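Beta-L-arabinobiosidase (Bacteroides thetaiotaomicron, PDB 5MQR) probably hydrolyses glycosidic bonds of plant pectin as a beta-L-arabinobiosidase, with a possible exo-alpha-sialidase activity. Local coordinates at residues His150-Ile164 and Glu234-Glu248. Sequence-based numbering, arbitrary orientation.
Sequences HQRVGFYVSKSGRLI and EILDNPLYMMQWVEE. With EDO (1,2-ethanediol), chain H.
Tyr156 turns the edge of its ring at the face of Tyr241, a T-shaped pair with centroids 5.2 Å apart and planes at 79°. Tyr241 OH, itself hydrogen-bonded to Asn379 ND2, lies at the edge of the Tyr156 ring, as does Glu234 OE1, while the backbone N of Ser158 sits above one face, offset toward the rim. With CG anti to the backbone N (chi1 174°), Tyr156 reaches past Ile235, whose CG1 comes within 3.4 Å of its CD2. Its hydroxyl donates a very short bond, 2.5 Å from OH to Glu234 OE1, and the same oxygen takes the amide of Lys159 on its syn lone pair. Val153 CG1 meets the indole edge of Trp245, and Met242 CE covers one face of that ring.

At the other end, the guanidinium of Arg152 carries His150 CE1 over one face and receives Glu247 at its edge. The grip is side-on: NE stands 2.7 Å from Glu247 OE2, nearly straight at 167°, and NH2 gives a second bond to OE1. Putting an alanine at Arg152 would probably leave the Glu247 carboxylate without its opposite charge and take away the flat group against which His150 CE1 rests. His150 ND1 bonds to Glu248 OE2 at 2.7 Å on the anti lone pair, while OE1 of that carboxylate pairs with Arg187. Water 1 ties Arg152 N to Gln244 O and Glu248 OE1.

Strands 148-157 and 163-170 form an antiparallel hairpin, closed by the type I turn Ser158-Gly161, in a four-stranded sheet that fits a blade of the N-terminal beta propeller; the helical excursion 226-242 and the loop after it pack along 148-157, an edge strand of this sheet.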
# COMPACT_ATOMS: atom_id res chain seq x y z
N HIS A 150 -0.08 -39.90 14.59
CA HIS A 150 0.58 -38.63 14.83
C HIS A 150 1.57 -38.38 13.70
O HIS A 150 2.46 -39.21 13.48
CB HIS A 150 1.34 -38.65 16.15
CG HIS A 150 1.85 -37.29 16.53
ND1 HIS A 150 3.12 -36.86 16.20
CD2 HIS A 150 1.24 -36.25 17.14
CE1 HIS A 150 3.28 -35.62 16.63
NE2 HIS A 150 2.16 -35.23 17.22
N GLN A 151 1.39 -37.27 12.99
CA GLN A 151 2.20 -36.85 11.84
C GLN A 151 2.51 -35.39 11.97
O GLN A 151 1.60 -34.63 12.29
CB GLN A 151 1.37 -36.80 10.53
CG GLN A 151 0.92 -38.07 9.98
CD GLN A 151 -0.37 -38.56 10.57
OE1 GLN A 151 -0.36 -39.54 11.27
NE2 GLN A 151 -1.48 -37.91 10.25
N ARG A 152 3.72 -34.98 11.61
CA ARG A 152 4.03 -33.55 11.44
C ARG A 152 4.12 -33.16 9.97
O ARG A 152 4.35 -31.98 9.67
CB ARG A 152 5.34 -33.20 12.13
CG ARG A 152 5.38 -33.53 13.61
CD ARG A 152 4.43 -32.63 14.38
NE ARG A 152 4.88 -32.47 15.76
CZ ARG A 152 4.11 -32.12 16.79
NH1 ARG A 152 2.81 -31.81 16.64
NH2 ARG A 152 4.67 -32.03 18.01
N VAL A 153 4.00 -34.16 9.08
CA VAL A 153 4.08 -34.00 7.63
C VAL A 153 3.10 -34.99 7.02
O VAL A 153 3.06 -36.15 7.44
CB VAL A 153 5.51 -34.22 7.04
CG1 VAL A 153 6.12 -35.57 7.44
CG2 VAL A 153 5.51 -34.08 5.52
N GLY A 154 2.34 -34.52 6.04
CA GLY A 154 1.23 -35.23 5.45
C GLY A 154 1.25 -35.53 3.96
O GLY A 154 0.53 -36.43 3.54
N PHE A 155 2.08 -34.83 3.19
CA PHE A 155 1.96 -34.79 1.75
C PHE A 155 3.31 -34.62 1.07
O PHE A 155 4.14 -33.85 1.55
CB PHE A 155 1.10 -33.61 1.31
CG PHE A 155 -0.36 -33.74 1.63
CD1 PHE A 155 -1.13 -34.71 1.05
CD2 PHE A 155 -0.98 -32.82 2.46
CE1 PHE A 155 -2.49 -34.80 1.32
CE2 PHE A 155 -2.33 -32.91 2.74
CZ PHE A 155 -3.09 -33.91 2.17
N TYR A 156 3.50 -35.29 -0.07
CA TYR A 156 4.64 -35.06 -0.98
C TYR A 156 4.16 -35.13 -2.43
O TYR A 156 3.53 -36.12 -2.83
CB TYR A 156 5.73 -36.12 -0.76
CG TYR A 156 6.87 -36.05 -1.76
CD1 TYR A 156 7.70 -34.93 -1.79
CD2 TYR A 156 7.13 -37.09 -2.64
CE1 TYR A 156 8.73 -34.83 -2.68
CE2 TYR A 156 8.18 -37.00 -3.54
CZ TYR A 156 8.98 -35.86 -3.56
OH TYR A 156 10.05 -35.72 -4.43
N VAL A 157 4.50 -34.14 -3.24
CA VAL A 157 4.29 -34.21 -4.68
C VAL A 157 5.62 -34.60 -5.33
O VAL A 157 6.62 -33.89 -5.22
CB VAL A 157 3.81 -32.85 -5.27
CG1 VAL A 157 3.69 -32.95 -6.81
CG2 VAL A 157 2.50 -32.45 -4.64
N SER A 158 5.61 -35.74 -6.01
CA SER A 158 6.83 -36.30 -6.58
C SER A 158 7.29 -35.56 -7.84
O SER A 158 6.59 -34.68 -8.37
CB SER A 158 6.63 -37.78 -6.88
OG SER A 158 5.93 -37.96 -8.09
N LYS A 159 8.47 -35.92 -8.30
CA LYS A 159 9.05 -35.33 -9.50
C LYS A 159 8.23 -35.64 -10.74
O LYS A 159 8.09 -34.79 -11.59
CB LYS A 159 10.49 -35.78 -9.68
CG LYS A 159 11.38 -35.13 -8.65
CD LYS A 159 12.81 -35.60 -8.82
CE LYS A 159 13.70 -35.07 -7.69
NZ LYS A 159 14.97 -35.85 -7.74
N SER A 160 7.65 -36.83 -10.81
CA SER A 160 6.72 -37.20 -11.88
C SER A 160 5.26 -36.68 -11.69
O SER A 160 4.35 -37.14 -12.39
CB SER A 160 6.73 -38.72 -12.03
OG SER A 160 6.21 -39.34 -10.86
N GLY A 161 5.03 -35.77 -10.75
CA GLY A 161 3.72 -35.19 -10.51
C GLY A 161 2.68 -36.04 -9.78
O GLY A 161 1.50 -35.70 -9.83
N ARG A 162 3.10 -37.12 -9.11
CA ARG A 162 2.21 -37.92 -8.25
C ARG A 162 2.06 -37.34 -6.83
O ARG A 162 2.97 -36.68 -6.29
CB ARG A 162 2.68 -39.36 -8.19
CG ARG A 162 2.58 -40.08 -9.53
CD ARG A 162 3.27 -41.42 -9.47
NE ARG A 162 2.97 -42.27 -10.63
CZ ARG A 162 2.38 -43.47 -10.59
NH1 ARG A 162 1.97 -44.04 -9.46
NH2 ARG A 162 2.21 -44.14 -11.73
N LEU A 163 0.88 -37.56 -6.24
CA LEU A 163 0.61 -37.04 -4.91
C LEU A 163 0.68 -38.19 -3.94
O LEU A 163 -0.08 -39.12 -4.08
CB LEU A 163 -0.76 -36.36 -4.83
CG LEU A 163 -1.14 -35.76 -3.45
CD1 LEU A 163 -0.13 -34.75 -2.93
CD2 LEU A 163 -2.50 -35.10 -3.53
N ILE A 164 1.60 -38.12 -2.98
CA ILE A 164 1.69 -39.11 -1.91
C ILE A 164 1.22 -38.46 -0.62
O ILE A 164 1.58 -37.31 -0.32
CB ILE A 164 3.13 -39.66 -1.73
CG1 ILE A 164 3.76 -40.07 -3.08
CG2 ILE A 164 3.16 -40.84 -0.77
CD1 ILE A 164 3.01 -41.10 -3.87
N GLU A 234 12.04 -40.89 -3.16
CA GLU A 234 12.34 -39.46 -3.15
C GLU A 234 12.08 -38.82 -1.79
O GLU A 234 12.75 -37.85 -1.43
CB GLU A 234 11.48 -38.68 -4.17
CG GLU A 234 11.87 -38.87 -5.63
CD GLU A 234 10.84 -38.31 -6.60
OE1 GLU A 234 10.04 -37.42 -6.23
OE2 GLU A 234 10.82 -38.78 -7.75
N ILE A 235 11.06 -39.30 -1.08
CA ILE A 235 10.77 -38.80 0.25
C ILE A 235 11.95 -39.13 1.15
O ILE A 235 12.47 -38.25 1.82
CB ILE A 235 9.50 -39.41 0.83
CG1 ILE A 235 8.28 -38.88 0.06
CG2 ILE A 235 9.38 -39.08 2.32
CD1 ILE A 235 7.04 -39.72 0.25
N LEU A 236 12.36 -40.40 1.14
CA LEU A 236 13.49 -40.87 1.95
C LEU A 236 14.81 -40.18 1.60
O LEU A 236 15.63 -39.98 2.47
CB LEU A 236 13.67 -42.39 1.81
CG LEU A 236 12.58 -43.29 2.40
CD1 LEU A 236 12.80 -44.76 2.01
CD2 LEU A 236 12.54 -43.14 3.92
N ASP A 237 14.99 -39.80 0.34
CA ASP A 237 16.21 -39.11 -0.09
C ASP A 237 16.13 -37.60 0.07
O ASP A 237 17.05 -36.90 -0.32
CB ASP A 237 16.55 -39.46 -1.55
CG ASP A 237 16.85 -40.96 -1.76
OD1 ASP A 237 17.14 -41.71 -0.78
OD2 ASP A 237 16.79 -41.40 -2.93
N ASN A 238 15.05 -37.08 0.65
CA ASN A 238 14.90 -35.66 0.81
C ASN A 238 15.07 -35.28 2.30
O ASN A 238 14.18 -35.52 3.11
CB ASN A 238 13.54 -35.23 0.30
CG ASN A 238 13.41 -33.73 0.19
OD1 ASN A 238 13.88 -32.99 1.05
ND2 ASN A 238 12.79 -33.27 -0.88
N PRO A 239 16.20 -34.66 2.65
CA PRO A 239 16.44 -34.33 4.06
C PRO A 239 15.42 -33.41 4.68
O PRO A 239 15.17 -33.53 5.87
CB PRO A 239 17.82 -33.66 4.05
CG PRO A 239 17.94 -33.11 2.66
CD PRO A 239 17.27 -34.13 1.78
N LEU A 240 14.81 -32.53 3.89
CA LEU A 240 13.73 -31.68 4.39
C LEU A 240 12.52 -32.48 4.91
O LEU A 240 11.82 -32.03 5.81
CB LEU A 240 13.27 -30.68 3.33
CG LEU A 240 14.33 -29.72 2.80
CD1 LEU A 240 13.67 -28.75 1.86
CD2 LEU A 240 15.05 -28.99 3.93
N TYR A 241 12.28 -33.65 4.32
CA TYR A 241 11.24 -34.55 4.79
C TYR A 241 11.70 -35.37 5.99
O TYR A 241 10.92 -35.60 6.91
CB TYR A 241 10.70 -35.42 3.63
CG TYR A 241 9.73 -34.63 2.78
CD1 TYR A 241 10.17 -33.63 1.90
CD2 TYR A 241 8.36 -34.80 2.93
CE1 TYR A 241 9.27 -32.88 1.16
CE2 TYR A 241 7.45 -34.06 2.20
CZ TYR A 241 7.90 -33.10 1.31
OH TYR A 241 6.96 -32.36 0.62
N MSE A 242 12.98 -35.77 6.04
CA MSE A 242 13.50 -36.51 7.21
C MSE A 242 13.49 -35.64 8.47
O MSE A 242 13.19 -36.13 9.56
CB MSE A 242 14.87 -37.11 6.96
CG MSE A 242 14.90 -38.06 5.77
SE MSE A 242 13.67 -39.55 6.03
CE MSE A 242 12.12 -38.86 5.05
N MSE A 243 13.73 -34.34 8.31
CA MSE A 243 13.62 -33.38 9.42
C MSE A 243 12.25 -33.33 10.05
O MSE A 243 12.12 -32.92 11.20
CB MSE A 243 13.93 -31.96 8.97
CG MSE A 243 15.40 -31.76 8.57
SE MSE A 243 16.64 -32.06 10.08
CE MSE A 243 16.29 -30.30 10.91
N GLN A 244 11.23 -33.75 9.30
CA GLN A 244 9.85 -33.74 9.79
C GLN A 244 9.39 -35.10 10.26
O GLN A 244 8.21 -35.28 10.51
CB GLN A 244 8.91 -33.22 8.69
CG GLN A 244 9.27 -31.83 8.20
CD GLN A 244 8.38 -31.36 7.07
OE1 GLN A 244 7.19 -31.09 7.27
NE2 GLN A 244 8.95 -31.27 5.86
N TRP A 245 10.31 -36.04 10.35
CA TRP A 245 10.05 -37.38 10.89
C TRP A 245 10.73 -37.61 12.25
O TRP A 245 10.57 -38.67 12.83
CB TRP A 245 10.59 -38.43 9.93
CG TRP A 245 9.78 -38.71 8.68
CD1 TRP A 245 8.77 -37.94 8.13
CD2 TRP A 245 9.97 -39.81 7.79
NE1 TRP A 245 8.31 -38.54 6.97
CE2 TRP A 245 9.04 -39.67 6.74
CE3 TRP A 245 10.85 -40.91 7.79
CZ2 TRP A 245 8.95 -40.60 5.70
CZ3 TRP A 245 10.76 -41.83 6.76
CH2 TRP A 245 9.82 -41.68 5.73
N VAL A 246 11.47 -36.63 12.75
CA VAL A 246 12.32 -36.82 13.93
C VAL A 246 11.57 -37.13 15.23
O VAL A 246 12.09 -37.86 16.08
CB VAL A 246 13.24 -35.61 14.17
CG1 VAL A 246 12.43 -34.35 14.57
CG2 VAL A 246 14.34 -35.95 15.19
N GLU A 247 10.35 -36.61 15.38
CA GLU A 247 9.60 -36.85 16.61
C GLU A 247 9.09 -38.27 16.76
O GLU A 247 8.96 -38.71 17.89
CB GLU A 247 8.44 -35.87 16.76
CG GLU A 247 8.89 -34.44 16.92
CD GLU A 247 7.72 -33.49 16.98
OE1 GLU A 247 6.94 -33.63 17.95
OE2 GLU A 247 7.59 -32.59 16.11
N GLU A 248 8.77 -38.95 15.65
CA GLU A 248 8.17 -40.30 15.67
C GLU A 248 9.16 -41.40 15.32
O GLU A 248 9.02 -42.52 15.77
CB GLU A 248 6.99 -40.41 14.71
CG GLU A 248 5.88 -39.38 14.93
CD GLU A 248 6.08 -38.03 14.24
OE1 GLU A 248 7.03 -37.84 13.46
OE2 GLU A 248 5.24 -37.14 14.50
C1 EDO H . 2.51 -33.53 20.21
O1 EDO H . 1.39 -33.20 19.36
C2 EDO H . 2.95 -32.34 21.09
O2 EDO H . 4.36 -32.31 21.35
O HOH W 1 5.99 -36.60 11.34
O HOH W 2 12.28 -34.84 -3.28
O HOH W 3 8.54 -38.98 -9.25